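Long-range contacts in mannan endo-1,4-beta-mannosidase (Cryptopygus antarcticus, PDB 4OOU), which hydrolyses internal beta-1,4-mannosidic linkages in mannans, galactomannans and glucomannans, releasing mainly short manno-oligosaccharides: residues R47-D52 / R81-V86; F126-L131 / A175-N180; D250-R255 / W299-N304; S244-T249 / K287-A292. All coordinates share one frame; numbering follows the deposited sequence.

Contact 1 (R47-D52 / R81-V86)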
# COMPACT_ATOMS: atom_id res chain seq x y z
N ARG A 47 -9.37 8.70 -8.66
CA ARG A 47 -10.18 9.19 -9.76
C ARG A 47 -9.68 10.62 -10.01
O ARG A 47 -9.21 10.95 -11.09
CB ARG A 47 -11.66 9.10 -9.36
CG ARG A 47 -12.64 9.98 -10.12
CD ARG A 47 -12.65 9.72 -11.61
NE ARG A 47 -13.87 10.16 -12.33
CZ ARG A 47 -14.66 11.21 -12.05
NH1 ARG A 47 -14.45 12.07 -11.03
NH2 ARG A 47 -15.72 11.42 -12.82
N SER A 48 -9.74 11.41 -8.95
CA SER A 48 -9.06 12.69 -8.87
C SER A 48 -7.89 12.68 -7.86
O SER A 48 -8.09 12.42 -6.66
CB SER A 48 -10.07 13.76 -8.48
OG SER A 48 -11.12 13.79 -9.41
N TYR A 49 -6.70 13.02 -8.36
CA TYR A 49 -5.42 12.74 -7.66
C TYR A 49 -5.24 13.51 -6.39
O TYR A 49 -4.83 14.64 -6.42
CB TYR A 49 -4.24 13.04 -8.62
CG TYR A 49 -2.83 12.84 -8.06
CD1 TYR A 49 -2.32 11.56 -7.78
CD2 TYR A 49 -1.97 13.94 -7.88
CE1 TYR A 49 -1.01 11.39 -7.30
CE2 TYR A 49 -0.67 13.77 -7.43
CZ TYR A 49 -0.19 12.50 -7.12
OH TYR A 49 1.12 12.37 -6.65
N GLY A 50 -5.57 12.90 -5.27
CA GLY A 50 -5.42 13.60 -3.99
C GLY A 50 -6.64 14.38 -3.56
O GLY A 50 -6.67 14.84 -2.41
N SER A 51 -7.64 14.52 -4.45
CA SER A 51 -8.96 15.11 -4.12
C SER A 51 -10.22 14.18 -4.19
O SER A 51 -11.33 14.65 -4.44
CB SER A 51 -9.20 16.38 -4.95
OG SER A 51 -9.22 16.11 -6.32
N ASP A 52 -10.05 12.89 -3.91
CA ASP A 52 -11.14 11.94 -3.98
C ASP A 52 -11.99 12.03 -2.75
O ASP A 52 -13.20 11.92 -2.83
CB ASP A 52 -10.62 10.52 -4.06
CG ASP A 52 -10.22 10.11 -5.46
OD1 ASP A 52 -10.77 10.64 -6.44
OD2 ASP A 52 -9.33 9.23 -5.55
N ARG A 81 -6.45 -0.99 -4.02
CA ARG A 81 -5.53 -0.07 -3.35
C ARG A 81 -5.88 1.35 -3.85
O ARG A 81 -5.97 1.61 -5.08
CB ARG A 81 -4.11 -0.44 -3.69
CG ARG A 81 -2.98 0.29 -2.97
CD ARG A 81 -1.66 -0.22 -3.51
NE ARG A 81 -0.50 0.42 -2.92
CZ ARG A 81 0.39 1.18 -3.55
NH1 ARG A 81 0.26 1.47 -4.85
NH2 ARG A 81 1.43 1.65 -2.87
N VAL A 82 -6.10 2.26 -2.89
CA VAL A 82 -6.60 3.57 -3.23
C VAL A 82 -5.98 4.61 -2.33
O VAL A 82 -5.83 4.40 -1.14
CB VAL A 82 -8.14 3.59 -3.16
CG1 VAL A 82 -8.62 3.02 -1.85
CG2 VAL A 82 -8.68 5.01 -3.37
N TRP A 83 -5.62 5.74 -2.93
CA TRP A 83 -4.75 6.75 -2.34
C TRP A 83 -5.58 7.84 -1.65
O TRP A 83 -6.64 8.22 -2.15
CB TRP A 83 -3.86 7.34 -3.43
CG TRP A 83 -2.77 6.43 -3.96
CD1 TRP A 83 -2.76 5.06 -3.99
CD2 TRP A 83 -1.55 6.84 -4.56
NE1 TRP A 83 -1.59 4.61 -4.53
CE2 TRP A 83 -0.84 5.68 -4.89
CE3 TRP A 83 -0.98 8.08 -4.83
CZ2 TRP A 83 0.41 5.73 -5.47
CZ3 TRP A 83 0.25 8.13 -5.40
CH2 TRP A 83 0.94 6.97 -5.72
N VAL A 84 -5.09 8.34 -0.51
CA VAL A 84 -5.82 9.32 0.32
C VAL A 84 -5.19 10.73 0.43
O VAL A 84 -5.60 11.65 -0.29
CB VAL A 84 -6.15 8.76 1.73
CG1 VAL A 84 -7.20 9.65 2.41
CG2 VAL A 84 -6.68 7.33 1.62
N HIS A 85 -4.25 10.95 1.34
CA HIS A 85 -3.70 12.30 1.43
C HIS A 85 -2.93 12.67 0.14
O HIS A 85 -3.12 13.78 -0.41
CB HIS A 85 -2.78 12.47 2.63
CG HIS A 85 -3.39 12.03 3.91
ND1 HIS A 85 -4.75 12.14 4.16
CD2 HIS A 85 -2.85 11.48 5.02
CE1 HIS A 85 -5.01 11.64 5.36
NE2 HIS A 85 -3.87 11.25 5.90
N VAL A 86 -2.11 11.74 -0.35
CA VAL A 86 -1.31 11.95 -1.58
C VAL A 86 -0.27 13.04 -1.36
O VAL A 86 0.76 12.77 -0.74
CB VAL A 86 -2.20 12.19 -2.83
CG1 VAL A 86 -1.39 12.19 -4.12
CG2 VAL A 86 -3.28 11.11 -2.92
O HOH W 1 -7.06 10.15 -4.48
O HOH W 2 -7.95 11.96 -1.99
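V86 sets its CG1 methyl over one face of the Y49 ring. This CH-pi contact puts CG1 3.5 Å from the Y49 ring centroid, offset toward the rim. W83 meets the same ring at its edge, with CZ3 4.0 Å from Y49 CE1. Y49 CG is anti to the backbone N (chi1 179°), and the ring beyond it reaches strand 79-86. The other methyl of V86, CG2, packs 3.5 Å from G50 CA. G50 is in the third position of a type II turn from S48 to S51. A side chain there would run into V86.

Two waters join the backbones. Water 1 accepts from G50 N and lies 2.7 Å from D52 OD2, close also to W83 O. Water 2 accepts from D52 N and donates to V84 O at 2.9 Å. D52 OD1 accepts from S48 N at 2.8 Å, and R47 N donates to both carboxylate oxygens. These bonds tie D52 to the start of the loop, and water 1 carries the link on to G50 N.

Further out, Y49 OH bonds to E87 and N133, and the W46 ring packs edge-to-face with Y49. W83 binds substrate, and its side chain lies close to N180 and W341, which do so too. An alanine at Y49 would probably leave V86 CG1 and W83 CZ3 facing a gap, and E87 and N133 without their hydroxyl partner.

The loop after strand 35-43 thus meets strand 79-86 through apolar packing on the W83 ring and water at its backbone O. This is consistent with a second shell beside the substrate site.

Contact 2 (F126-L131 / A175-N180)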
# COMPACT_ATOMS: atom_id res chain seq x y z
N PHE A 126 -11.91 -5.69 -0.38
CA PHE A 126 -11.04 -5.13 0.56
C PHE A 126 -10.38 -3.88 0.01
O PHE A 126 -9.98 -3.80 -1.18
CB PHE A 126 -9.94 -6.15 0.83
CG PHE A 126 -10.34 -7.25 1.78
CD1 PHE A 126 -10.65 -6.95 3.13
CD2 PHE A 126 -10.33 -8.57 1.37
CE1 PHE A 126 -10.98 -7.97 4.02
CE2 PHE A 126 -10.68 -9.59 2.23
CZ PHE A 126 -11.00 -9.30 3.57
N LEU A 127 -10.19 -2.92 0.91
CA LEU A 127 -9.48 -1.72 0.55
C LEU A 127 -8.13 -1.65 1.23
O LEU A 127 -7.97 -2.05 2.37
CB LEU A 127 -10.31 -0.50 0.93
CG LEU A 127 -11.52 -0.22 0.05
CD1 LEU A 127 -11.96 1.23 0.20
CD2 LEU A 127 -11.23 -0.53 -1.41
N ILE A 128 -7.14 -1.16 0.50
CA ILE A 128 -5.91 -0.74 1.12
C ILE A 128 -5.89 0.76 0.94
O ILE A 128 -6.01 1.28 -0.18
CB ILE A 128 -4.67 -1.39 0.51
CG1 ILE A 128 -4.65 -2.89 0.81
CG2 ILE A 128 -3.40 -0.72 1.04
CD1 ILE A 128 -3.68 -3.67 -0.07
N LEU A 129 -5.79 1.47 2.05
CA LEU A 129 -5.79 2.91 2.01
C LEU A 129 -4.35 3.35 2.08
O LEU A 129 -3.68 3.01 3.03
CB LEU A 129 -6.56 3.44 3.20
CG LEU A 129 -8.03 3.03 3.14
CD1 LEU A 129 -8.87 3.81 4.14
CD2 LEU A 129 -8.59 3.20 1.72
N VAL A 130 -3.87 4.09 1.08
CA VAL A 130 -2.49 4.58 1.16
C VAL A 130 -2.47 6.04 1.56
O VAL A 130 -3.09 6.90 0.92
CB VAL A 130 -1.60 4.19 -0.05
CG1 VAL A 130 -2.38 4.09 -1.30
CG2 VAL A 130 -0.43 5.16 -0.26
N LEU A 131 -1.75 6.31 2.66
CA LEU A 131 -1.79 7.60 3.32
C LEU A 131 -1.12 8.69 2.51
O LEU A 131 -1.80 9.59 2.04
CB LEU A 131 -1.15 7.49 4.71
CG LEU A 131 -2.13 7.42 5.89
CD1 LEU A 131 -3.43 6.76 5.53
CD2 LEU A 131 -1.50 6.73 7.08
N ALA A 175 -6.04 -2.91 5.10
CA ALA A 175 -4.73 -2.39 5.58
C ALA A 175 -4.52 -0.91 5.31
O ALA A 175 -5.12 -0.31 4.39
CB ALA A 175 -3.62 -3.17 4.93
N TRP A 176 -3.65 -0.31 6.10
CA TRP A 176 -3.21 1.07 5.88
C TRP A 176 -1.80 1.03 5.32
O TRP A 176 -0.97 0.26 5.79
CB TRP A 176 -3.18 1.86 7.18
CG TRP A 176 -4.45 1.78 7.95
CD1 TRP A 176 -4.93 0.71 8.66
CD2 TRP A 176 -5.42 2.81 8.08
NE1 TRP A 176 -6.15 1.01 9.22
CE2 TRP A 176 -6.47 2.30 8.87
CE3 TRP A 176 -5.51 4.11 7.58
CZ2 TRP A 176 -7.59 3.06 9.22
CZ3 TRP A 176 -6.61 4.86 7.90
CH2 TRP A 176 -7.64 4.34 8.73
N GLU A 177 -1.53 1.86 4.32
CA GLU A 177 -0.17 2.01 3.82
C GLU A 177 0.33 3.41 4.09
O GLU A 177 -0.21 4.43 3.64
CB GLU A 177 -0.12 1.71 2.34
CG GLU A 177 1.25 1.85 1.76
CD GLU A 177 1.35 1.34 0.33
OE1 GLU A 177 0.47 0.56 -0.12
OE2 GLU A 177 2.34 1.76 -0.33
N VAL A 178 1.42 3.46 4.83
CA VAL A 178 1.90 4.74 5.31
C VAL A 178 2.36 5.59 4.18
O VAL A 178 1.99 6.75 4.08
CB VAL A 178 3.09 4.58 6.27
CG1 VAL A 178 3.45 5.94 6.84
CG2 VAL A 178 2.75 3.62 7.37
N LEU A 179 3.20 5.02 3.34
CA LEU A 179 3.90 5.82 2.34
C LEU A 179 4.17 4.96 1.12
O LEU A 179 4.53 3.79 1.26
CB LEU A 179 5.18 6.36 2.95
CG LEU A 179 6.02 7.30 2.10
CD1 LEU A 179 5.29 8.62 1.80
CD2 LEU A 179 7.35 7.57 2.80
N ASN A 180 3.93 5.51 -0.06
CA ASN A 180 4.07 4.77 -1.31
C ASN A 180 5.42 5.15 -1.94
O ASN A 180 5.75 6.35 -2.04
CB ASN A 180 2.94 5.14 -2.28
CG ASN A 180 3.22 4.68 -3.72
OD1 ASN A 180 3.00 3.51 -4.06
ND2 ASN A 180 3.72 5.59 -4.57
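E177 CG is anti to its backbone N (chi1 180°), and its extended chain runs beside V130, with the CB atoms of E177 and V130 3.7 Å apart. N180 also has CG anti to its backbone N (chi1 165°), and its CB packs 3.9 Å from V130 CG2. On the face that carries W176, the edge of the W176 ring meets L131 CD1, which lies in the ring plane, 3.9 Å from W176 CE3.

The ladder beneath is parallel, with the strands at 24° to each other. L129 N donates to A175 O at 3.0 Å. E177 N donates to L129 O at 2.8 Å. L131 N then donates to E177 O at 2.6 Å. L129 thus bonds to the residues before and after W176, as parallel strands require. The A175 N to L127 O bond at the other end is weak, at 3.5 Å. Past E177 the chain turns a corner at V178 before reaching N180.

I128, V130, A175 and E177 share one face. There the E177 carboxylate forms a salt bridge with R81 and accepts from Q278. R81 also donates to N180 OD1, while N180 ND2 bonds to a bound Tris molecule, probably from the crystallisation liquor. W176 and L131 face helices 149-167 and 215-232.

These are adjacent strands of the TIM barrel. The buried E177 charge is paired inside it, and R81 is likely to help orient N180, a substrate-binding residue next to E181, the probable acid/base.

Contact 3 (D250-R255 / W299-N304)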
# COMPACT_ATOMS: atom_id res chain seq x y z
N ASP A 250 16.66 -9.00 2.10
CA ASP A 250 18.11 -9.08 2.40
C ASP A 250 18.84 -10.01 1.43
O ASP A 250 20.08 -10.05 1.40
CB ASP A 250 18.34 -9.45 3.86
CG ASP A 250 18.02 -8.32 4.75
OD1 ASP A 250 18.58 -7.23 4.52
OD2 ASP A 250 17.18 -8.47 5.65
N SER A 251 18.08 -10.71 0.60
CA SER A 251 18.67 -11.58 -0.42
C SER A 251 19.50 -10.79 -1.47
O SER A 251 19.54 -9.55 -1.47
CB SER A 251 17.58 -12.42 -1.07
OG SER A 251 17.00 -13.29 -0.10
N PHE A 252 20.21 -11.52 -2.32
CA PHE A 252 20.80 -10.96 -3.57
C PHE A 252 21.77 -9.79 -3.39
O PHE A 252 22.07 -9.10 -4.39
CB PHE A 252 19.70 -10.52 -4.53
CG PHE A 252 18.66 -11.58 -4.80
CD1 PHE A 252 18.97 -12.68 -5.61
CD2 PHE A 252 17.39 -11.48 -4.28
CE1 PHE A 252 18.03 -13.65 -5.90
CE2 PHE A 252 16.44 -12.45 -4.56
CZ PHE A 252 16.76 -13.54 -5.38
N GLY A 253 22.25 -9.59 -2.16
CA GLY A 253 23.05 -8.42 -1.80
C GLY A 253 22.26 -7.13 -1.59
O GLY A 253 22.83 -6.08 -1.32
N TYR A 254 20.94 -7.22 -1.70
CA TYR A 254 20.09 -6.08 -1.46
C TYR A 254 19.86 -5.94 0.04
O TYR A 254 20.33 -6.76 0.83
CB TYR A 254 18.74 -6.30 -2.12
CG TYR A 254 18.78 -6.69 -3.56
CD1 TYR A 254 19.82 -6.26 -4.42
CD2 TYR A 254 17.74 -7.44 -4.11
CE1 TYR A 254 19.81 -6.60 -5.76
CE2 TYR A 254 17.73 -7.77 -5.44
CZ TYR A 254 18.77 -7.35 -6.26
OH TYR A 254 18.75 -7.71 -7.60
N ARG A 255 19.09 -4.92 0.41
CA ARG A 255 18.80 -4.65 1.81
C ARG A 255 17.31 -4.52 2.04
O ARG A 255 16.63 -3.84 1.29
CB ARG A 255 19.50 -3.36 2.21
CG ARG A 255 19.30 -2.93 3.66
CD ARG A 255 20.09 -3.77 4.65
NE ARG A 255 21.48 -3.98 4.22
CZ ARG A 255 22.06 -5.18 4.07
NH1 ARG A 255 21.40 -6.31 4.31
NH2 ARG A 255 23.33 -5.23 3.67
N TRP A 299 9.81 -16.85 -1.97
CA TRP A 299 10.61 -17.51 -0.95
C TRP A 299 12.04 -17.07 -1.11
O TRP A 299 12.77 -16.89 -0.12
CB TRP A 299 10.49 -19.02 -1.12
CG TRP A 299 9.03 -19.48 -1.22
CD1 TRP A 299 8.40 -19.99 -2.32
CD2 TRP A 299 8.03 -19.43 -0.19
NE1 TRP A 299 7.10 -20.27 -2.04
CE2 TRP A 299 6.85 -19.94 -0.73
CE3 TRP A 299 8.04 -19.00 1.14
CZ2 TRP A 299 5.67 -20.04 0.01
CZ3 TRP A 299 6.86 -19.11 1.89
CH2 TRP A 299 5.69 -19.62 1.31
N ALA A 300 12.43 -16.85 -2.37
CA ALA A 300 13.73 -16.29 -2.70
C ALA A 300 14.00 -15.03 -1.90
O ALA A 300 15.14 -14.76 -1.56
CB ALA A 300 13.82 -16.00 -4.20
N TYR A 301 12.97 -14.24 -1.58
CA TYR A 301 13.25 -12.99 -0.88
C TYR A 301 13.54 -13.23 0.62
O TYR A 301 13.89 -12.31 1.34
CB TYR A 301 12.16 -11.96 -1.12
CG TYR A 301 12.08 -11.49 -2.55
CD1 TYR A 301 13.15 -10.86 -3.15
CD2 TYR A 301 10.96 -11.69 -3.31
CE1 TYR A 301 13.11 -10.45 -4.47
CE2 TYR A 301 10.89 -11.27 -4.63
CZ TYR A 301 11.99 -10.65 -5.21
OH TYR A 301 11.90 -10.23 -6.54
N ASN A 302 13.46 -14.49 1.05
CA ASN A 302 13.73 -14.89 2.44
C ASN A 302 13.07 -13.91 3.39
O ASN A 302 13.73 -13.19 4.12
CB ASN A 302 15.24 -15.02 2.71
CG ASN A 302 15.54 -15.66 4.09
OD1 ASN A 302 16.65 -15.54 4.61
ND2 ASN A 302 14.56 -16.31 4.67
N VAL A 303 11.75 -13.84 3.31
CA VAL A 303 11.01 -12.80 4.03
C VAL A 303 9.66 -13.35 4.59
O VAL A 303 8.66 -12.65 4.73
CB VAL A 303 10.90 -11.60 3.07
CG1 VAL A 303 9.61 -11.63 2.26
CG2 VAL A 303 11.10 -10.32 3.81
N ASN A 304 9.73 -14.62 4.99
CA ASN A 304 8.59 -15.46 5.23
C ASN A 304 7.96 -15.21 6.59
O ASN A 304 6.89 -15.73 6.85
CB ASN A 304 8.99 -16.94 5.09
CG ASN A 304 9.83 -17.26 3.83
OD1 ASN A 304 10.00 -16.45 2.88
ND2 ASN A 304 10.36 -18.45 3.83
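S251 and F252 meet A300 and Y301 in two different ways, one polar and one apolar. The S251 hydroxyl donates to A300 O at 2.8 Å, lying in the plane of that carbonyl. Its OG is beside the backbone N and anti to the carbonyl carbon (chi1 -64°). The same S251 OG packs 3.7 Å from N302 CB.

F252 makes the apolar part. Its ring is turned at 71° to that of Y301, with the centroids 6.0 Å apart. The touch is made by F252 CE2, which is 3.9 Å from Y301 CE1 and equally near CD1. The next ring atom, F252 CZ, rests 4.0 Å from A300 CB. The F252 ring therefore bridges the A300 methyl and the Y301 ring.

Each loop has its own internal support. R255 NH1 and D250 OD1 form a salt bridge at 3.0 Å, and D250 OD2 pairs with K259. F252 CB sits over one face of the Y254 ring. Short backbone bonds, Y254 N to S251 O at 2.7 Å and N302 N to W299 O at 2.8 Å, curl the two chains. Y301 is buried, and its backbone O accepts from T249.

An alanine at S251 would probably leave A300 O without its hydroxyl partner, so that one polar tie between the loops is lost.

The contact joins the loop after strand 238-241 to the chain leading into strand 308-313. It is a small surface patch. Within these segments, one hydroxyl bond and the packing of F252 on A300 and Y301 join the loops, and T249 adds a bond to Y301 O. F252 and N302 are on the solvent side.

Contact 4 (S244-T249 / K287-A292)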
# COMPACT_ATOMS: atom_id res chain seq x y z
N SER A 244 10.50 -1.16 -5.79
CA SER A 244 11.25 -2.28 -6.37
C SER A 244 11.55 -3.29 -5.30
O SER A 244 11.54 -2.97 -4.12
CB SER A 244 12.61 -1.75 -6.82
OG SER A 244 13.27 -2.71 -7.58
N GLU A 245 11.87 -4.51 -5.72
CA GLU A 245 12.41 -5.56 -4.84
C GLU A 245 13.63 -5.13 -3.98
O GLU A 245 13.77 -5.59 -2.84
CB GLU A 245 12.77 -6.79 -5.69
CG GLU A 245 13.97 -6.62 -6.63
CD GLU A 245 13.66 -6.03 -8.00
OE1 GLU A 245 12.49 -5.73 -8.35
OE2 GLU A 245 14.64 -5.86 -8.75
N LEU A 246 14.46 -4.23 -4.55
CA LEU A 246 15.79 -3.80 -4.04
C LEU A 246 15.91 -3.40 -2.58
O LEU A 246 17.03 -3.33 -2.00
CB LEU A 246 16.29 -2.60 -4.84
CG LEU A 246 17.07 -2.76 -6.16
CD1 LEU A 246 17.15 -4.17 -6.73
CD2 LEU A 246 16.48 -1.83 -7.22
N THR A 247 14.77 -3.12 -1.98
CA THR A 247 14.74 -2.48 -0.71
C THR A 247 13.86 -3.23 0.28
O THR A 247 13.64 -2.77 1.41
CB THR A 247 14.33 -1.02 -0.95
OG1 THR A 247 14.71 -0.23 0.15
CG2 THR A 247 12.90 -0.90 -1.16
N GLN A 248 13.38 -4.41 -0.10
CA GLN A 248 12.56 -5.20 0.82
C GLN A 248 12.95 -6.68 0.85
O GLN A 248 12.16 -7.56 1.23
CB GLN A 248 11.05 -4.98 0.56
CG GLN A 248 10.50 -3.76 1.30
CD GLN A 248 9.00 -3.65 1.25
OE1 GLN A 248 8.29 -4.65 1.28
NE2 GLN A 248 8.49 -2.42 1.18
N THR A 249 14.21 -6.95 0.51
CA THR A 249 14.79 -8.27 0.74
C THR A 249 16.23 -8.13 1.20
O THR A 249 16.97 -7.23 0.74
CB THR A 249 14.74 -9.09 -0.54
OG1 THR A 249 15.11 -10.45 -0.26
CG2 THR A 249 15.64 -8.45 -1.62
N LYS A 287 12.42 -5.59 -20.22
CA LYS A 287 13.21 -6.52 -19.41
C LYS A 287 13.07 -6.25 -17.93
O LYS A 287 13.32 -5.16 -17.47
CB LYS A 287 14.68 -6.48 -19.80
N TRP A 288 12.64 -7.27 -17.19
CA TRP A 288 12.59 -7.23 -15.74
C TRP A 288 13.98 -7.00 -15.12
O TRP A 288 15.00 -7.32 -15.71
CB TRP A 288 12.07 -8.56 -15.18
CG TRP A 288 10.66 -8.93 -15.49
CD1 TRP A 288 10.25 -10.04 -16.16
CD2 TRP A 288 9.47 -8.24 -15.10
NE1 TRP A 288 8.87 -10.07 -16.24
CE2 TRP A 288 8.37 -8.98 -15.59
CE3 TRP A 288 9.23 -7.08 -14.37
CZ2 TRP A 288 7.06 -8.59 -15.40
CZ3 TRP A 288 7.92 -6.69 -14.19
CH2 TRP A 288 6.86 -7.44 -14.70
N ASN A 289 14.03 -6.47 -13.90
CA ASN A 289 15.23 -6.60 -13.07
C ASN A 289 15.63 -8.09 -12.84
O ASN A 289 14.80 -8.98 -12.93
CB ASN A 289 15.02 -5.91 -11.71
CG ASN A 289 14.87 -4.40 -11.82
OD1 ASN A 289 15.06 -3.78 -12.88
ND2 ASN A 289 14.54 -3.80 -10.70
N GLN A 290 16.90 -8.34 -12.56
CA GLN A 290 17.43 -9.70 -12.38
C GLN A 290 16.58 -10.59 -11.46
O GLN A 290 16.19 -11.72 -11.81
CB GLN A 290 18.85 -9.64 -11.79
CG GLN A 290 19.92 -10.15 -12.71
CD GLN A 290 19.59 -11.55 -13.18
OE1 GLN A 290 19.64 -12.49 -12.38
NE2 GLN A 290 19.20 -11.69 -14.45
N ASN A 291 16.33 -10.08 -10.26
CA ASN A 291 15.67 -10.85 -9.23
C ASN A 291 14.37 -10.17 -8.83
O ASN A 291 14.02 -10.12 -7.66
CB ASN A 291 16.62 -11.03 -8.05
CG ASN A 291 17.99 -11.52 -8.49
OD1 ASN A 291 18.10 -12.55 -9.18
ND2 ASN A 291 19.05 -10.79 -8.09
N ALA A 292 13.68 -9.65 -9.84
CA ALA A 292 12.39 -9.04 -9.67
C ALA A 292 11.35 -10.13 -9.46
O ALA A 292 11.61 -11.30 -9.71
CB ALA A 292 12.05 -8.15 -10.86
O HOH W 3 16.58 -7.56 -9.14
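E245 carries the tight part of this contact, with its carboxylate set against N289 and A292. E245 CG takes the crowded position between the backbone N and the carbonyl carbon (chi1 69°), and the chain bends again at chi2. N289 ND2 donates to E245 OE2 at 2.8 Å. The amide and carboxylate planes are 72° apart, and the donor comes from the syn side, 24° out of the carboxylate plane. E245 OE2 takes a second bond from water 3, at 2.6 Å. That water accepts from N291 N at 2.8 Å and so links the carboxylate to the turn backbone. E245 OE1 lies 3.5 Å from A292 CB and takes a weak bond from S244 OG.

Away from E245 the packing is thinner. L246 CD2 comes only within 4.4 Å of N289 ND2. Q290, in the N289-A292 turn, is exposed and takes no part.

The arrangement is a type I beta turn pinned by a glutamate from a neighbouring loop. The two loops follow strands 238-241 and 277-281 of the beta/alpha barrel. S244 and N289 lie beside W243 and H284, which bind substrate, consistent with a place at the rim of the cleft of this family 5 glycosidase.

Overall arrangement
Contact 2 lies in the barrel core. Contact 1 is buried where a loop meets the end of strand 79-86. The two share one sheet, since strands 79-86 and 126-133 are neighbours in it, and they touch through R81 and W83. Contacts 3 and 4 lie on the same side of the chain's centre, away from contact 1, and tie the same two loop regions together. Contact 4 is buried and contact 3 lies at the surface. Their chemistry follows their place. Contact 2 rests on a backbone ladder, contact 1 on apolar packing and bridging water. Contacts 3 and 4 each have one direct hydrogen bond between their segments, with aromatic packing added in contact 3 and a bridging water in contact 4.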